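Local coordinates for protein beta-glucanase (Podospora anserina, PDB 4LE4) that probably hydrolyses beta-glucan chains, including cellulose-type ones, as a glycoside hydrolase of family 131, at residues A[62-67]-A[78-83]; A[115-120]-A[207-212]. All blocks are in the same frame, centred on the assembly; numbering follows the deposited sequence.

Interaction 1. Residues A[62-67]-A[78-83]; sequences AKITLD and RRTELI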
loop_
_atom_site.group_PDB
_atom_site.type_symbol
_atom_site.label_atom_id
_atom_site.label_comp_id
_atom_site.label_asym_id
_atom_site.label_seq_id
_atom_site.Cartn_x
_atom_site.Cartn_y
_atom_site.Cartn_z
ATOM N N ALA A 62 10.349 -0.067 -2.916
ATOM C CA ALA A 62 10.321 -1.500 -2.777
ATOM C C ALA A 62 9.523 -2.152 -3.894
ATOM O O ALA A 62 8.421 -1.710 -4.219
ATOM C CB ALA A 62 9.705 -1.874 -1.420
ATOM N N LYS A 63 10.095 -3.181 -4.511
ATOM C CA LYS A 63 9.328 -3.928 -5.496
ATOM C C LYS A 63 8.749 -5.074 -4.668
ATOM O O LYS A 63 9.495 -5.823 -4.032
ATOM C CB LYS A 63 10.230 -4.507 -6.593
ATOM C CG LYS A 63 9.434 -5.379 -7.577
ATOM C CD LYS A 63 10.305 -5.724 -8.801
ATOM C CE LYS A 63 11.494 -6.517 -8.425
ATOM N NZ LYS A 63 12.223 -6.892 -9.702
ATOM N N ILE A 64 7.419 -5.165 -4.634
ATOM C CA ILE A 64 6.722 -6.220 -3.919
ATOM C C ILE A 64 6.202 -7.156 -4.999
ATOM O O ILE A 64 5.550 -6.740 -5.951
ATOM C CB ILE A 64 5.584 -5.630 -3.030
ATOM C CG1 ILE A 64 6.245 -4.921 -1.837
ATOM C CG2 ILE A 64 4.673 -6.748 -2.518
ATOM C CD1 ILE A 64 5.289 -4.273 -0.846
ATOM N N THR A 65 6.537 -8.420 -4.844
ATOM C CA THR A 65 6.212 -9.439 -5.836
ATOM C C THR A 65 5.329 -10.594 -5.385
ATOM O O THR A 65 5.499 -11.134 -4.300
ATOM C CB THR A 65 7.542 -10.059 -6.343
ATOM O OG1 THR A 65 8.312 -9.033 -6.991
ATOM C CG2 THR A 65 7.289 -11.213 -7.302
ATOM N N LEU A 66 4.402 -10.980 -6.245
ATOM C CA LEU A 66 3.584 -12.144 -5.984
ATOM C C LEU A 66 4.095 -13.124 -7.020
ATOM O O LEU A 66 4.151 -12.790 -8.216
ATOM C CB LEU A 66 2.116 -11.895 -6.289
ATOM C CG LEU A 66 1.398 -10.875 -5.413
ATOM C CD1 LEU A 66 -0.081 -10.709 -5.876
ATOM C CD2 LEU A 66 1.459 -11.391 -3.988
ATOM N N ASP A 67 4.487 -14.309 -6.580
ATOM C CA ASP A 67 4.934 -15.318 -7.539
ATOM C C ASP A 67 4.176 -16.600 -7.255
ATOM O O ASP A 67 3.216 -16.567 -6.510
ATOM C CB ASP A 67 6.458 -15.513 -7.491
ATOM C CG ASP A 67 6.966 -16.176 -6.198
ATOM O OD1 ASP A 67 6.170 -16.687 -5.379
ATOM O OD2 ASP A 67 8.212 -16.196 -6.018
ATOM N N ARG A 78 -3.166 -15.035 -3.061
ATOM C CA ARG A 78 -1.707 -14.753 -3.018
ATOM C C ARG A 78 -1.517 -13.464 -2.210
ATOM O O ARG A 78 -2.281 -12.512 -2.367
ATOM C CB ARG A 78 -1.118 -14.481 -4.402
ATOM C CG ARG A 78 -1.411 -15.518 -5.436
ATOM C CD ARG A 78 -1.339 -14.862 -6.840
ATOM N NE ARG A 78 0.001 -15.067 -7.281
ATOM C CZ ARG A 78 0.567 -14.662 -8.407
ATOM N NH1 ARG A 78 -0.062 -13.937 -9.346
ATOM N NH2 ARG A 78 1.805 -15.075 -8.604
ATOM N N ARG A 79 -0.485 -13.422 -1.372
ATOM C CA ARG A 79 -0.232 -12.238 -0.541
ATOM C C ARG A 79 1.240 -12.013 -0.240
ATOM O O ARG A 79 1.963 -12.948 0.000
ATOM C CB ARG A 79 -0.918 -12.381 0.837
ATOM C CG ARG A 79 -2.408 -12.683 0.801
ATOM C CD ARG A 79 -2.907 -13.056 2.177
ATOM N NE ARG A 79 -3.079 -11.872 3.000
ATOM C CZ ARG A 79 -3.763 -11.862 4.142
ATOM N NH1 ARG A 79 -4.332 -12.981 4.588
ATOM N NH2 ARG A 79 -3.870 -10.734 4.828
ATOM N N THR A 80 1.635 -10.745 -0.211
ATOM C CA THR A 80 2.973 -10.327 0.204
ATOM C C THR A 80 2.627 -8.999 0.878
ATOM O O THR A 80 2.282 -8.014 0.200
ATOM C CB THR A 80 3.951 -10.058 -0.954
ATOM O OG1 THR A 80 4.229 -11.277 -1.655
ATOM C CG2 THR A 80 5.252 -9.518 -0.395
ATOM N N GLU A 81 2.690 -8.992 2.198
ATOM C CA GLU A 81 2.304 -7.789 2.946
ATOM C C GLU A 81 3.242 -7.511 4.113
ATOM O O GLU A 81 3.760 -8.438 4.718
ATOM C CB GLU A 81 0.859 -7.983 3.488
ATOM C CG GLU A 81 -0.175 -8.178 2.388
ATOM C CD GLU A 81 -1.378 -9.015 2.837
ATOM O OE1 GLU A 81 -1.724 -8.974 4.053
ATOM O OE2 GLU A 81 -1.970 -9.712 1.980
ATOM N N LEU A 82 3.436 -6.218 4.406
ATOM C CA LEU A 82 4.244 -5.727 5.506
ATOM C C LEU A 82 3.255 -4.959 6.390
ATOM O O LEU A 82 2.352 -4.309 5.878
ATOM C CB LEU A 82 5.312 -4.720 5.011
ATOM C CG LEU A 82 6.198 -5.242 3.873
ATOM C CD1 LEU A 82 7.150 -4.169 3.415
ATOM C CD2 LEU A 82 6.934 -6.465 4.373
ATOM N N ILE A 83 3.428 -5.045 7.698
ATOM C CA ILE A 83 2.561 -4.326 8.626
ATOM C C ILE A 83 3.453 -3.413 9.479
ATOM O O ILE A 83 4.532 -3.817 9.907
ATOM C CB ILE A 83 1.788 -5.335 9.539
ATOM C CG1 ILE A 83 0.795 -6.129 8.676
ATOM C CG2 ILE A 83 0.917 -4.608 10.604
ATOM C CD1 ILE A 83 0.193 -7.282 9.413
#
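The guanidinium of Arg78 lies flat against Leu66, whose CB sits 3.8 Å above its plane, over the centre of one face. At the edge of the same group is the backbone of Asp67: Arg78 NH2 donates a nearly straight hydrogen bond of 2.9 Å to Asp67 O, which lies in the guanidinium plane although the donor stands well above the carbonyl plane. The chain bends at chi3 (93°), which sets Arg78 NE 3.9 Å from Leu66 CB, and arginine suits the place because its face accepts a hydrocarbon while its rim still donates. NH1 is held from elsewhere, by a salt bridge to Glu211 and a hydrogen bond to Ser220 O. An alanine here would probably leave Leu66 CB without its flat cover, Asp67 O without this donor and Glu211 without its ionic mate.

The side chain of Arg79 leaves the backbone away from strand 62-66; its NE and NH2 grip Glu81 side-on, one nitrogen to each carboxylate oxygen, and the bond from Arg79 NE to Glu81 OE2 is 2.6 Å long.

Between the strands, Thr80 does two jobs. Thr80 OG1 donates to Thr65 O at 2.9 Å, approaching from above the carbonyl plane, and Leu66 CD2 rests 3.6 Å from that same OG1. Thr80 CG2 meets Ile64 CG2 at 3.5 Å, the two side chains sliding past each other in opposite directions. A small beta-branched residue thus offers one polar and one apolar branch in a buried space.

The strands run roughly antiparallel, their axes 6.8 Å apart at closest, but belong to different sheets. Such facing of two antiparallel sheets through their side chains is characteristic of the beta-sandwich of the concanavalin clan.

Interaction 2. Residues A[115-120]-A[207-212]; sequences HQIAFF and VGVLEL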
loop_
_atom_site.group_PDB
_atom_site.type_symbol
_atom_site.label_atom_id
_atom_site.label_comp_id
_atom_site.label_asym_id
_atom_site.label_seq_id
_atom_site.Cartn_x
_atom_site.Cartn_y
_atom_site.Cartn_z
ATOM N N HIS A 115 -7.484 -7.477 -6.818
ATOM C CA HIS A 115 -6.343 -7.224 -5.940
ATOM C C HIS A 115 -6.847 -6.251 -4.904
ATOM O O HIS A 115 -7.633 -5.364 -5.232
ATOM C CB HIS A 115 -5.186 -6.543 -6.682
ATOM C CG HIS A 115 -4.557 -7.405 -7.735
ATOM N ND1 HIS A 115 -5.210 -7.752 -8.902
ATOM C CD2 HIS A 115 -3.330 -7.966 -7.808
ATOM C CE1 HIS A 115 -4.405 -8.490 -9.651
ATOM N NE2 HIS A 115 -3.259 -8.635 -9.009
ATOM N N GLN A 116 -6.414 -6.459 -3.671
ATOM C CA GLN A 116 -6.744 -5.586 -2.533
ATOM C C GLN A 116 -5.355 -5.072 -2.128
ATOM O O GLN A 116 -4.461 -5.854 -1.862
ATOM C CB GLN A 116 -7.429 -6.402 -1.443
ATOM C CG GLN A 116 -8.875 -6.761 -1.907
ATOM C CD GLN A 116 -9.505 -7.899 -1.137
ATOM O OE1 GLN A 116 -9.019 -8.290 -0.082
ATOM N NE2 GLN A 116 -10.607 -8.436 -1.663
ATOM N N ILE A 117 -5.224 -3.754 -2.065
ATOM C CA ILE A 117 -3.940 -3.091 -1.856
ATOM C C ILE A 117 -3.935 -2.080 -0.721
ATOM O O ILE A 117 -4.855 -1.271 -0.626
ATOM C CB ILE A 117 -3.596 -2.348 -3.171
ATOM C CG1 ILE A 117 -3.639 -3.360 -4.348
ATOM C CG2 ILE A 117 -2.234 -1.679 -3.071
ATOM C CD1 ILE A 117 -3.768 -2.736 -5.739
ATOM N N ALA A 118 -2.891 -2.081 0.110
ATOM C CA ALA A 118 -2.810 -1.077 1.205
ATOM C C ALA A 118 -4.120 -1.062 2.026
ATOM O O ALA A 118 -4.696 -0.006 2.344
ATOM C CB ALA A 118 -2.562 0.281 0.613
ATOM N N PHE A 119 -4.552 -2.246 2.403
ATOM C CA PHE A 119 -5.817 -2.407 3.117
ATOM C C PHE A 119 -5.703 -2.624 4.596
ATOM O O PHE A 119 -4.691 -3.152 5.081
ATOM C CB PHE A 119 -6.587 -3.612 2.516
ATOM C CG PHE A 119 -5.845 -4.957 2.630
ATOM C CD1 PHE A 119 -4.990 -5.398 1.605
ATOM C CD2 PHE A 119 -6.032 -5.775 3.739
ATOM C CE1 PHE A 119 -4.343 -6.650 1.698
ATOM C CE2 PHE A 119 -5.395 -7.027 3.851
ATOM C CZ PHE A 119 -4.547 -7.465 2.829
ATOM N N PHE A 120 -6.748 -2.217 5.337
ATOM C CA PHE A 120 -6.782 -2.504 6.767
ATOM C C PHE A 120 -7.371 -3.906 6.905
ATOM O O PHE A 120 -8.049 -4.387 5.999
ATOM C CB PHE A 120 -7.643 -1.462 7.520
ATOM C CG PHE A 120 -6.989 -0.114 7.600
ATOM C CD1 PHE A 120 -6.154 0.196 8.675
ATOM C CD2 PHE A 120 -7.125 0.807 6.569
ATOM C CE1 PHE A 120 -5.458 1.393 8.723
ATOM C CE2 PHE A 120 -6.427 2.020 6.604
ATOM C CZ PHE A 120 -5.577 2.306 7.706
ATOM N N VAL A 207 0.496 -3.144 4.186
ATOM C CA VAL A 207 1.223 -2.460 3.122
ATOM C C VAL A 207 1.691 -3.564 2.220
ATOM O O VAL A 207 2.661 -4.284 2.507
ATOM C CB VAL A 207 2.434 -1.698 3.676
ATOM C CG1 VAL A 207 3.246 -1.040 2.521
ATOM C CG2 VAL A 207 1.937 -0.662 4.662
ATOM N N GLY A 208 0.999 -3.688 1.102
ATOM C CA GLY A 208 1.320 -4.761 0.198
ATOM C C GLY A 208 0.095 -5.103 -0.603
ATOM O O GLY A 208 -0.815 -4.280 -0.721
ATOM N N VAL A 209 0.050 -6.333 -1.107
ATOM C CA VAL A 209 -1.000 -6.774 -2.010
ATOM C C VAL A 209 -1.531 -8.166 -1.747
ATOM O O VAL A 209 -0.795 -9.093 -1.438
ATOM C CB VAL A 209 -0.475 -6.793 -3.490
ATOM C CG1 VAL A 209 -1.675 -7.052 -4.477
ATOM C CG2 VAL A 209 0.251 -5.501 -3.835
ATOM N N LEU A 210 -2.841 -8.294 -1.915
ATOM C CA LEU A 210 -3.539 -9.559 -1.773
ATOM C C LEU A 210 -4.246 -9.736 -3.123
ATOM O O LEU A 210 -4.842 -8.797 -3.630
ATOM C CB LEU A 210 -4.555 -9.474 -0.618
ATOM C CG LEU A 210 -5.406 -10.687 -0.223
ATOM C CD1 LEU A 210 -5.994 -10.503 1.155
ATOM C CD2 LEU A 210 -6.522 -10.834 -1.233
ATOM N N GLU A 211 -4.145 -10.922 -3.730
ATOM C CA GLU A 211 -4.810 -11.150 -5.015
ATOM C C GLU A 211 -5.724 -12.371 -4.904
ATOM O O GLU A 211 -5.281 -13.447 -4.506
ATOM C CB GLU A 211 -3.785 -11.409 -6.133
ATOM C CG GLU A 211 -4.392 -11.728 -7.525
ATOM C CD GLU A 211 -3.328 -11.989 -8.598
ATOM O OE1 GLU A 211 -2.325 -12.662 -8.308
ATOM O OE2 GLU A 211 -3.483 -11.512 -9.732
ATOM N N LEU A 212 -6.993 -12.215 -5.252
ATOM C CA LEU A 212 -7.917 -13.351 -5.175
ATOM C C LEU A 212 -7.777 -14.253 -6.391
ATOM O O LEU A 212 -7.390 -13.802 -7.457
ATOM C CB LEU A 212 -9.366 -12.869 -5.129
ATOM C CG LEU A 212 -9.853 -12.013 -3.952
ATOM C CD1 LEU A 212 -9.145 -10.679 -3.947
ATOM C CD2 LEU A 212 -11.362 -11.768 -4.112
#
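His115 and Glu211 lie side by side and point the same way from adjacent strands, and Glu211 CG rests over one face of the His115 imidazole, 3.9 Å from its centroid and displaced toward the rim, in a CH-pi contact. CG anti to the backbone N (chi1 177°) puts that methylene over the ring; the chain runs on extended, and ring and carboxylate planes are 43° apart. OE2 comes close to His115 NE2, but the angle is too poor for a hydrogen bond; His115 NE2 is hydrogen-bonded to Glu222, and Glu211 OE1 forms a salt bridge with Arg78. Val209 CG1 meets the ring at its edge, 3.8 Å from His115 CD2, so the flat imidazole serves a methylene by its face and a methyl by its rim. Ile117 runs alongside Val209 on the same face.

On the other face, Gln116 and Leu210 also run side by side, with Gln116 OE1 3.7 Å from Leu210 CD2. Leu212 crosses Gln116 at about a right angle, placing Leu212 CD1 3.5 Å from Gln116 NE2, whose hydrogen bond goes to Glu114. The Phe119 side chain also crosses that of Leu210 at about a right angle, Phe119 CE1 lying 3.7 Å from Leu210 CB.

The backbones explain this alternation. Gln116 and Leu210 form an antiparallel hydrogen-bonded pair, Gln116 N to Leu210 O at 2.8 Å with the reverse bond beside it, flanked by the non-hydrogen-bonded pairs His115-Glu211 and Ile117-Val209. Ala118 N adds a bond to Gly208 O at 3.1 Å where both segments turn a corner. Gly208 has backbone angles at which any side chain would collide with the carbonyl O of Val207.

In the sheet, strand 115-117 also pairs with strand 125-129, and strand 209-211 with strand 78-84; the branched, apolar Ile117 and Val209 suit packing on strand 222-233 of the facing sheet.

In the fold
From the N terminus, strand 61-66 belongs to one sheet, a ten-residue linker without helix or strand follows, and strand 78-84 belongs to the other: interaction 1 closes this short loop and ties the two sheets together. The chain then returns to the first sheet as strand 94-102 before interaction 2 opens at 115-120. Its loop is long, 86 residues with many strands in both sheets, and ends when 207-212 pairs with 115-120. The two contacts therefore follow in series, neither enclosing nor crossing the other. In space they adjoin, about 9 Å between centres, because strand 209-211 lies between strands 78-84 and 115-120 in a single sheet.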